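Fimbrium subunit Fim1C (Bacteroides vulgatus, PDB 4QB7) is probably a component of the tip of fimbriae, the filamentous surface appendages that mediate cell adhesion and biofilm formation. Local coordinates at residues A38-F43 / N66-T70; V273-T279 / P315-K321; D139-H145 / F162-L168. The contacts are given in a common frame with arbitrary orientation. Numbering follows the deposited sequence.

Contacts 1 and 3 belong to the same mixed sheet, strand 90-97 lying between strands 40-47 and 141-143, and they meet through an aromatic cluster: Phe40 CG lies 3.6 Å from Phe164 CZ, and Phe40 CE2 3.6 Å from Phe162 CD2. Contact 1 is the more buried, a bulged antiparallel ladder; contact 3 is partly buried and fringed by histidine-carboxylate bonds. Contact 2, also partly buried, joins two loops with no regular strand, through backbone bonds and lysine-rich edges. Its centre is about 30 Å from that of contact 1, across the centre of the chain, yet it touches contact 3, where Lys321 CG packs 3.2 Å from Val167 O.

Contact 1: A38-F43 / N66-T70; sequences AGFGIF and NEHAT
Phe40 lays its ring over the methyl of Ala69, a CH-pi contact with Ala69 CB 3.6 Å from the Phe40 ring centroid and 14° off its normal; chi1 near 60° (p) brings the ring there. Ile42 shares this face of the sheet, its CD1 4.0 Å from Ala69 CB. Strands 40-43 and 67-70 run antiparallel at 137°, their axes 4.7 Å apart. Phe40 and Ala69 are a hydrogen-bonded pair (Phe40 N to Ala69 O 3.0 Å, Ala69 N to Phe40 O 2.9 Å), Gly41 and His68 a non-hydrogen-bonded one, and Ile42 and Glu67 again bonded (Ile42 N to Glu67 O 3.0 Å, Glu67 N to Ile42 O 2.9 Å). Before the strand, Gly39 takes phi 72°, psi -150°, and a CB there would clash with Ala69 O. His68, chi1 t, closes this end with NE2 donating to Ala38 O at 2.6 Å. At the other end Asn66 adopts phi 51°, psi 50°, and its side-chain amide bonds to Tyr96 OH through OD1 and to Glu100 O through ND2. The apolar face packs against Leu16 and Val18. With Asn66 and Glu67 both opposite Ile42, this is a regular antiparallel ladder ending in a G1 beta bulge.

Contact 2: V273-T279 / P315-K321; sequences VNNKNGT and PKNTFKK
This is a loop-to-loop contact held mainly by backbone hydrogen bonds: the loop 273-279 follows strand 259-270, and the loop 315-321 leads into strand 323-331. It is an irregular pairing around a type II' beta turn, with glycine at the tight crossing. Val273-Asn275 run alongside Phe319-Lys321 in the same direction, Val273 N donating to Phe319 O at 2.9 Å and Lys321 N to Asn275 O at 2.8 Å. The turn has Asn275 at 51°/-122° and Lys276 at -79°/-3°, closed by Asn277 N to Asn274 O at 3.0 Å; Asn274 ND2 holds Gly278 O at 3.0 Å. Gly278 and Thr279 then come back onto Asn317 and Thr318: Thr279 N reaches Thr318 O at 2.8 Å, Asn317 N reaches Thr279 O at 2.7 Å, and Thr318 N donates to Thr279 OG1 (chi1 p) at 3.2 Å. Gly278 (75°/-173°) brings its CA within 3.1 Å of Thr318 O; a side chain there would strike Asn317 and Thr318. Val273 CG2 packs 3.9 Å from Phe319 CB. Lys276 NZ and Lys321 NZ lie 4.1 Å apart; Asp213 offsets the charge by a salt bridge to Lys321. Phe319 reaches Ile171 of strand 159-178 and Tyr327 of strand 323-331, while Pro315 and Lys320 touch strand 338-346.

Contact 3: D139-H145 / F162-L168; sequences DLVTDCH and FKFSHVL
Two apolar groups lie on opposite faces of this pair: on one, shared with His166, Val141 CG2 touches Phe164 CD1 at 3.7 Å; on the other, towards Asp139, Leu140 CD2 meets Val167 CG2 at 3.8 Å and Leu140 CB lies 4.1 Å from Leu168 CD1. Phe164, chi1 m, also packs edge-to-face with Phe40. The segments' end-to-end directions are 130° apart. Thr142 and Ser165 form the hydrogen-bonded pair, Thr142 N to Ser165 O 3.0 Å and Ser165 N to Thr142 O 2.8 Å; Val141 and His166 are the adjoining non-hydrogen-bonded pair, and a weak bond of 3.4 Å follows from Val167 N to Leu140 O. At one end His166 ND1 donates to Asp139 OD1 at 2.7 Å, its ring stacked on Trp347. Water 2 bridges Asp139 OD1 (2.9 Å), Leu140 O (2.7 Å) and Leu168 N (3.1 Å). At the other end Asp143, chi1 t, takes Lys163 N on OD2 at 2.9 Å, while its OD1 accepts His145 N at 3.2 Å, an Asx turn, and His145 ND1 at a very short 2.5 Å. Lys163 CB makes a CH-pi contact 4.0 Å from the His145 ring centroid. The whole is a short antiparallel ladder in the mixed sheet of this fimbrillin-like (Mfa-like) protein, with one His-carboxylate bond across the strands (His166-Asp139) and one within 139-145 (His145-Asp143).

Contact 1: A38-F43 / N66-T70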
loop_
_atom_site.group_PDB
_atom_site.type_symbol
_atom_site.label_atom_id
_atom_site.label_comp_id
_atom_site.label_asym_id
_atom_site.label_seq_id
_atom_site.Cartn_x
_atom_site.Cartn_y
_atom_site.Cartn_z
ATOM N N ALA A 38 -16.494 -1.114 0.407
ATOM C CA ALA A 38 -16.982 -2.462 0.673
ATOM C C ALA A 38 -17.048 -2.900 2.161
ATOM O O ALA A 38 -17.431 -4.035 2.442
ATOM C CB ALA A 38 -16.090 -3.433 -0.091
ATOM N N GLY A 39 -16.657 -2.036 3.086
ATOM C CA GLY A 39 -16.592 -2.400 4.493
ATOM C C GLY A 39 -15.420 -3.332 4.721
ATOM O O GLY A 39 -14.440 -3.292 3.979
ATOM N N PHE A 40 -15.521 -4.216 5.699
ATOM C CA PHE A 40 -14.429 -5.141 6.010
ATOM C C PHE A 40 -14.965 -6.541 6.300
ATOM O O PHE A 40 -16.179 -6.730 6.376
ATOM C CB PHE A 40 -13.596 -4.592 7.199
ATOM C CG PHE A 40 -14.329 -4.387 8.512
ATOM C CD1 PHE A 40 -15.039 -3.211 8.759
ATOM C CD2 PHE A 40 -14.247 -5.333 9.527
ATOM C CE1 PHE A 40 -15.691 -3.008 9.972
ATOM C CE2 PHE A 40 -14.907 -5.126 10.745
ATOM C CZ PHE A 40 -15.614 -3.957 10.962
ATOM N N GLY A 41 -14.052 -7.503 6.414
ATOM C CA GLY A 41 -14.366 -8.896 6.713
ATOM C C GLY A 41 -13.775 -9.346 8.038
ATOM O O GLY A 41 -12.636 -8.997 8.355
ATOM N N ILE A 42 -14.549 -10.111 8.824
ATOM C CA ILE A 42 -14.160 -10.591 10.153
ATOM C C ILE A 42 -14.003 -12.099 10.194
ATOM O O ILE A 42 -14.832 -12.821 9.645
ATOM C CB ILE A 42 -15.214 -10.176 11.229
ATOM C CG1 ILE A 42 -15.618 -8.694 11.121
ATOM C CG2 ILE A 42 -14.755 -10.543 12.655
ATOM C CD1 ILE A 42 -16.863 -8.308 11.953
ATOM N N PHE A 43 -12.968 -12.556 10.916
ATOM C CA PHE A 43 -12.708 -13.929 11.326
ATOM C C PHE A 43 -12.906 -13.964 12.812
ATOM O O PHE A 43 -12.432 -13.061 13.496
ATOM C CB PHE A 43 -11.298 -14.391 10.978
ATOM C CG PHE A 43 -10.970 -14.520 9.513
ATOM C CD1 PHE A 43 -10.432 -13.444 8.807
ATOM C CD2 PHE A 43 -11.071 -15.747 8.869
ATOM C CE1 PHE A 43 -10.055 -13.583 7.462
ATOM C CE2 PHE A 43 -10.719 -15.884 7.524
ATOM C CZ PHE A 43 -10.209 -14.805 6.829
ATOM N N ASN A 66 -15.065 -14.754 7.378
ATOM C CA ASN A 66 -15.182 -13.662 6.416
ATOM C C ASN A 66 -16.581 -13.020 6.507
ATOM O O ASN A 66 -17.271 -12.857 5.495
ATOM C CB ASN A 66 -14.853 -14.135 4.986
ATOM C CG ASN A 66 -14.664 -13.022 4.008
ATOM O OD1 ASN A 66 -14.074 -12.000 4.329
ATOM N ND2 ASN A 66 -15.173 -13.195 2.796
ATOM N N GLU A 67 -17.006 -12.686 7.742
ATOM C CA GLU A 67 -18.291 -12.027 8.002
ATOM C C GLU A 67 -18.227 -10.618 7.444
ATOM O O GLU A 67 -17.303 -9.889 7.768
ATOM C CB GLU A 67 -18.619 -12.016 9.502
ATOM C CG GLU A 67 -20.034 -11.571 9.828
ATOM C CD GLU A 67 -21.141 -12.427 9.250
ATOM O OE1 GLU A 67 -21.055 -13.673 9.351
ATOM O OE2 GLU A 67 -22.102 -11.847 8.697
ATOM N N HIS A 68 -19.163 -10.261 6.554
ATOM C CA HIS A 68 -19.189 -8.946 5.910
ATOM C C HIS A 68 -19.770 -7.872 6.838
ATOM O O HIS A 68 -20.985 -7.864 7.114
ATOM C CB HIS A 68 -19.980 -8.996 4.592
ATOM C CG HIS A 68 -19.765 -7.796 3.718
ATOM N ND1 HIS A 68 -20.585 -7.541 2.637
ATOM C CD2 HIS A 68 -18.834 -6.815 3.801
ATOM C CE1 HIS A 68 -20.118 -6.439 2.086
ATOM N NE2 HIS A 68 -19.066 -5.967 2.753
ATOM N N ALA A 69 -18.882 -6.972 7.315
ATOM C CA ALA A 69 -19.223 -5.841 8.172
ATOM C C ALA A 69 -19.319 -4.575 7.327
ATOM O O ALA A 69 -18.369 -4.223 6.617
ATOM C CB ALA A 69 -18.192 -5.678 9.269
ATOM N N THR A 70 -20.493 -3.928 7.342
ATOM C CA THR A 70 -20.728 -2.710 6.564
ATOM C C THR A 70 -21.317 -1.615 7.446
ATOM O O THR A 70 -21.895 -1.901 8.501
ATOM C CB THR A 70 -21.663 -2.981 5.366
ATOM O OG1 THR A 70 -22.931 -3.473 5.821
ATOM C CG2 THR A 70 -21.060 -3.898 4.349
#

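Contact 2: V273-T279 / P315-K321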
loop_
_atom_site.group_PDB
_atom_site.type_symbol
_atom_site.label_atom_id
_atom_site.label_comp_id
_atom_site.label_asym_id
_atom_site.label_seq_id
_atom_site.Cartn_x
_atom_site.Cartn_y
_atom_site.Cartn_z
ATOM N N VAL A 273 9.270 -5.028 0.969
ATOM C CA VAL A 273 10.488 -5.830 0.811
ATOM C C VAL A 273 11.014 -6.096 2.232
ATOM O O VAL A 273 11.156 -5.155 3.016
ATOM C CB VAL A 273 11.554 -5.166 -0.119
ATOM C CG1 VAL A 273 12.813 -6.007 -0.184
ATOM C CG2 VAL A 273 11.001 -4.961 -1.525
ATOM N N ASN A 274 11.263 -7.365 2.571
ATOM C CA ASN A 274 11.779 -7.789 3.880
ATOM C C ASN A 274 10.976 -7.209 5.036
ATOM O O ASN A 274 11.549 -6.809 6.053
ATOM C CB ASN A 274 13.255 -7.436 4.027
ATOM C CG ASN A 274 14.118 -8.179 3.067
ATOM O OD1 ASN A 274 13.961 -9.386 2.857
ATOM N ND2 ASN A 274 15.028 -7.462 2.445
ATOM N N ASN A 275 9.643 -7.179 4.872
ATOM C CA ASN A 275 8.702 -6.667 5.842
ATOM C C ASN A 275 9.098 -5.269 6.324
ATOM O O ASN A 275 9.166 -4.357 5.506
ATOM C CB ASN A 275 8.512 -7.639 7.009
ATOM C CG ASN A 275 7.718 -8.841 6.589
ATOM O OD1 ASN A 275 6.506 -8.770 6.414
ATOM N ND2 ASN A 275 8.401 -9.935 6.298
ATOM N N LYS A 276 9.308 -5.076 7.644
ATOM C CA LYS A 276 9.573 -3.740 8.198
ATOM C C LYS A 276 11.038 -3.265 7.994
ATOM O O LYS A 276 11.350 -2.102 8.273
ATOM C CB LYS A 276 9.155 -3.695 9.680
ATOM C CG LYS A 276 7.772 -3.047 9.845
ATOM C CD LYS A 276 6.971 -3.533 11.058
ATOM C CE LYS A 276 5.551 -2.972 11.084
ATOM N NZ LYS A 276 4.799 -3.396 12.302
ATOM N N ASN A 277 11.895 -4.122 7.420
ATOM C CA ASN A 277 13.308 -3.823 7.198
ATOM C C ASN A 277 13.650 -3.176 5.847
ATOM O O ASN A 277 14.677 -2.506 5.759
ATOM C CB ASN A 277 14.116 -5.095 7.329
ATOM C CG ASN A 277 14.216 -5.582 8.740
ATOM O OD1 ASN A 277 14.146 -4.815 9.714
ATOM N ND2 ASN A 277 14.428 -6.870 8.869
ATOM N N GLY A 278 12.848 -3.432 4.820
ATOM C CA GLY A 278 13.093 -2.905 3.494
ATOM C C GLY A 278 14.216 -3.581 2.728
ATOM O O GLY A 278 14.797 -4.580 3.172
ATOM N N THR A 279 14.555 -3.005 1.562
ATOM C CA THR A 279 15.607 -3.537 0.696
ATOM C C THR A 279 16.925 -3.681 1.440
ATOM O O THR A 279 17.292 -2.828 2.259
ATOM C CB THR A 279 15.766 -2.675 -0.531
ATOM O OG1 THR A 279 15.997 -1.337 -0.099
ATOM C CG2 THR A 279 14.559 -2.751 -1.446
ATOM N N PRO A 315 17.668 3.933 -2.323
ATOM C CA PRO A 315 18.565 3.552 -1.211
ATOM C C PRO A 315 18.166 2.259 -0.525
ATOM O O PRO A 315 17.089 1.728 -0.764
ATOM C CB PRO A 315 18.472 4.744 -0.247
ATOM C CG PRO A 315 17.219 5.438 -0.586
ATOM C CD PRO A 315 16.945 5.195 -2.033
ATOM N N LYS A 316 19.048 1.746 0.323
ATOM C CA LYS A 316 18.760 0.548 1.097
ATOM C C LYS A 316 17.703 0.892 2.129
ATOM O O LYS A 316 17.459 2.078 2.384
ATOM C CB LYS A 316 20.029 -0.053 1.752
ATOM C CG LYS A 316 20.730 0.803 2.807
ATOM C CD LYS A 316 21.749 -0.045 3.549
ATOM C CE LYS A 316 22.496 0.672 4.652
ATOM N NZ LYS A 316 23.224 -0.287 5.542
ATOM N N ASN A 317 17.074 -0.149 2.712
ATOM C CA ASN A 317 16.052 -0.040 3.755
ATOM C C ASN A 317 14.845 0.785 3.229
ATOM O O ASN A 317 14.300 1.642 3.926
ATOM C CB ASN A 317 16.662 0.514 5.071
ATOM C CG ASN A 317 17.863 -0.280 5.567
ATOM O OD1 ASN A 317 17.884 -1.521 5.555
ATOM N ND2 ASN A 317 18.910 0.419 5.988
ATOM N N THR A 318 14.447 0.515 1.983
ATOM C CA THR A 318 13.308 1.159 1.333
ATOM C C THR A 318 12.270 0.076 1.012
ATOM O O THR A 318 12.602 -1.115 1.004
ATOM C CB THR A 318 13.736 1.995 0.116
ATOM O OG1 THR A 318 12.738 2.985 -0.124
ATOM C CG2 THR A 318 13.958 1.175 -1.125
ATOM N N PHE A 319 11.029 0.508 0.716
ATOM C CA PHE A 319 9.852 -0.327 0.494
ATOM C C PHE A 319 9.554 -1.083 1.823
ATOM O O PHE A 319 9.292 -2.291 1.833
ATOM C CB PHE A 319 10.013 -1.247 -0.731
ATOM C CG PHE A 319 9.542 -0.699 -2.060
ATOM C CD1 PHE A 319 10.005 0.527 -2.535
ATOM C CD2 PHE A 319 8.741 -1.467 -2.904
ATOM C CE1 PHE A 319 9.661 0.980 -3.829
ATOM C CE2 PHE A 319 8.395 -1.010 -4.192
ATOM C CZ PHE A 319 8.845 0.215 -4.638
ATOM N N LYS A 320 9.610 -0.336 2.952
ATOM C CA LYS A 320 9.363 -0.842 4.308
ATOM C C LYS A 320 7.869 -0.997 4.587
ATOM O O LYS A 320 7.081 -0.088 4.283
ATOM C CB LYS A 320 9.951 0.110 5.364
ATOM C CG LYS A 320 11.457 0.146 5.471
ATOM C CD LYS A 320 11.905 1.247 6.441
ATOM C CE LYS A 320 13.021 0.741 7.316
ATOM N NZ LYS A 320 13.780 1.845 7.950
ATOM N N LYS A 321 7.484 -2.122 5.207
ATOM C CA LYS A 321 6.099 -2.373 5.628
ATOM C C LYS A 321 5.622 -1.276 6.569
ATOM O O LYS A 321 6.350 -0.891 7.487
ATOM C CB LYS A 321 6.023 -3.730 6.333
ATOM C CG LYS A 321 4.641 -4.209 6.658
ATOM C CD LYS A 321 4.702 -5.650 7.172
ATOM C CE LYS A 321 3.434 -6.089 7.875
ATOM N NZ LYS A 321 3.191 -5.296 9.092
HETATM O O HOH W 1 17.121 -0.637 -2.680
#

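Contact 3: D139-H145 / F162-L168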
loop_
_atom_site.group_PDB
_atom_site.type_symbol
_atom_site.label_atom_id
_atom_site.label_comp_id
_atom_site.label_asym_id
_atom_site.label_seq_id
_atom_site.Cartn_x
_atom_site.Cartn_y
_atom_site.Cartn_z
ATOM N N ASP A 139 -5.217 -0.827 -1.043
ATOM C CA ASP A 139 -4.545 -0.451 0.205
ATOM C C ASP A 139 -5.033 -1.472 1.243
ATOM O O ASP A 139 -6.047 -1.248 1.915
ATOM C CB ASP A 139 -4.851 1.012 0.579
ATOM C CG ASP A 139 -4.313 1.488 1.917
ATOM O OD1 ASP A 139 -3.419 0.805 2.479
ATOM O OD2 ASP A 139 -4.789 2.556 2.410
ATOM N N LEU A 140 -4.359 -2.650 1.285
ATOM C CA LEU A 140 -4.699 -3.765 2.157
ATOM C C LEU A 140 -4.404 -3.418 3.598
ATOM O O LEU A 140 -3.256 -3.136 3.951
ATOM C CB LEU A 140 -3.952 -5.053 1.745
ATOM C CG LEU A 140 -4.233 -6.315 2.593
ATOM C CD1 LEU A 140 -5.647 -6.832 2.381
ATOM C CD2 LEU A 140 -3.193 -7.388 2.346
ATOM N N VAL A 141 -5.452 -3.450 4.435
ATOM C CA VAL A 141 -5.337 -3.169 5.860
ATOM C C VAL A 141 -5.740 -4.412 6.629
ATOM O O VAL A 141 -6.584 -5.187 6.174
ATOM C CB VAL A 141 -6.108 -1.899 6.339
ATOM C CG1 VAL A 141 -5.590 -0.640 5.680
ATOM C CG2 VAL A 141 -7.608 -2.025 6.158
ATOM N N THR A 142 -5.109 -4.646 7.769
ATOM C CA THR A 142 -5.474 -5.804 8.585
ATOM C C THR A 142 -5.518 -5.420 10.032
ATOM O O THR A 142 -4.983 -4.389 10.437
ATOM C CB THR A 142 -4.539 -7.013 8.414
ATOM O OG1 THR A 142 -3.329 -6.760 9.146
ATOM C CG2 THR A 142 -4.278 -7.370 6.966
ATOM N N ASP A 143 -6.127 -6.289 10.811
ATOM C CA ASP A 143 -6.223 -6.153 12.235
ATOM C C ASP A 143 -5.968 -7.505 12.887
ATOM O O ASP A 143 -6.758 -8.429 12.720
ATOM C CB ASP A 143 -7.590 -5.588 12.634
ATOM C CG ASP A 143 -7.698 -5.299 14.111
ATOM O OD1 ASP A 143 -6.746 -5.632 14.853
ATOM O OD2 ASP A 143 -8.741 -4.777 14.533
ATOM N N CYS A 144 -4.855 -7.606 13.615
ATOM C CA CYS A 144 -4.480 -8.776 14.393
ATOM C C CYS A 144 -3.899 -8.331 15.758
ATOM O O CYS A 144 -3.071 -9.030 16.345
ATOM C CB CYS A 144 -3.534 -9.695 13.624
ATOM S SG CYS A 144 -1.964 -8.936 13.145
ATOM N N HIS A 145 -4.402 -7.186 16.295
ATOM C CA HIS A 145 -3.958 -6.684 17.594
ATOM C C HIS A 145 -4.620 -7.532 18.716
ATOM O O HIS A 145 -5.700 -8.115 18.525
ATOM C CB HIS A 145 -4.117 -5.141 17.752
ATOM C CG HIS A 145 -5.484 -4.593 18.043
ATOM N ND1 HIS A 145 -6.513 -4.656 17.110
ATOM C CD2 HIS A 145 -5.902 -3.839 19.088
ATOM C CE1 HIS A 145 -7.540 -4.015 17.647
ATOM N NE2 HIS A 145 -7.218 -3.489 18.829
ATOM N N PHE A 162 -12.169 -2.603 16.199
ATOM C CA PHE A 162 -11.121 -2.909 15.253
ATOM C C PHE A 162 -10.262 -1.676 15.050
ATOM O O PHE A 162 -10.749 -0.555 15.122
ATOM C CB PHE A 162 -11.706 -3.423 13.931
ATOM C CG PHE A 162 -12.523 -4.686 14.082
ATOM C CD1 PHE A 162 -11.907 -5.935 14.105
ATOM C CD2 PHE A 162 -13.912 -4.627 14.213
ATOM C CE1 PHE A 162 -12.660 -7.102 14.284
ATOM C CE2 PHE A 162 -14.667 -5.794 14.388
ATOM C CZ PHE A 162 -14.036 -7.025 14.430
ATOM N N LYS A 163 -8.976 -1.901 14.836
ATOM C CA LYS A 163 -7.907 -0.928 14.645
ATOM C C LYS A 163 -7.118 -1.468 13.475
ATOM O O LYS A 163 -6.436 -2.476 13.621
ATOM C CB LYS A 163 -7.079 -0.877 15.946
ATOM C CG LYS A 163 -6.499 0.454 16.390
ATOM C CD LYS A 163 -6.665 0.486 17.914
ATOM C CE LYS A 163 -5.711 1.371 18.680
ATOM N NZ LYS A 163 -6.176 1.544 20.095
ATOM N N PHE A 164 -7.319 -0.899 12.284
ATOM C CA PHE A 164 -6.688 -1.377 11.065
ATOM C C PHE A 164 -5.312 -0.778 10.836
ATOM O O PHE A 164 -5.118 0.426 11.010
ATOM C CB PHE A 164 -7.589 -1.077 9.870
ATOM C CG PHE A 164 -8.814 -1.956 9.859
ATOM C CD1 PHE A 164 -8.725 -3.295 9.484
ATOM C CD2 PHE A 164 -10.061 -1.443 10.198
ATOM C CE1 PHE A 164 -9.859 -4.108 9.470
ATOM C CE2 PHE A 164 -11.192 -2.267 10.207
ATOM C CZ PHE A 164 -11.087 -3.589 9.829
ATOM N N SER A 165 -4.353 -1.627 10.433
ATOM C CA SER A 165 -2.990 -1.188 10.121
ATOM C C SER A 165 -2.696 -1.419 8.662
ATOM O O SER A 165 -3.188 -2.389 8.096
ATOM C CB SER A 165 -1.980 -1.942 10.978
ATOM O OG SER A 165 -1.858 -1.353 12.260
ATOM N N HIS A 166 -1.903 -0.534 8.046
ATOM C CA HIS A 166 -1.489 -0.662 6.636
ATOM C C HIS A 166 -0.314 -1.634 6.572
ATOM O O HIS A 166 0.746 -1.381 7.172
ATOM C CB HIS A 166 -1.142 0.699 6.049
ATOM C CG HIS A 166 -2.300 1.658 6.040
ATOM N ND1 HIS A 166 -3.221 1.677 5.005
ATOM C CD2 HIS A 166 -2.632 2.618 6.927
ATOM C CE1 HIS A 166 -4.079 2.639 5.298
ATOM N NE2 HIS A 166 -3.767 3.233 6.445
ATOM N N VAL A 167 -0.540 -2.802 5.948
ATOM C CA VAL A 167 0.444 -3.889 5.931
ATOM C C VAL A 167 1.328 -3.871 4.670
ATOM O O VAL A 167 2.246 -4.685 4.552
ATOM C CB VAL A 167 -0.235 -5.255 6.140
ATOM C CG1 VAL A 167 -0.951 -5.284 7.489
ATOM C CG2 VAL A 167 -1.193 -5.600 4.997
ATOM N N LEU A 168 1.073 -2.935 3.751
ATOM C CA LEU A 168 1.855 -2.774 2.519
ATOM C C LEU A 168 2.858 -1.612 2.683
ATOM O O LEU A 168 2.991 -1.056 3.780
ATOM C CB LEU A 168 0.895 -2.473 1.331
ATOM C CG LEU A 168 -0.148 -3.501 0.960
ATOM C CD1 LEU A 168 -0.980 -3.011 -0.181
ATOM C CD2 LEU A 168 0.483 -4.823 0.592
HETATM O O HOH W 2 -1.466 -1.219 3.230
#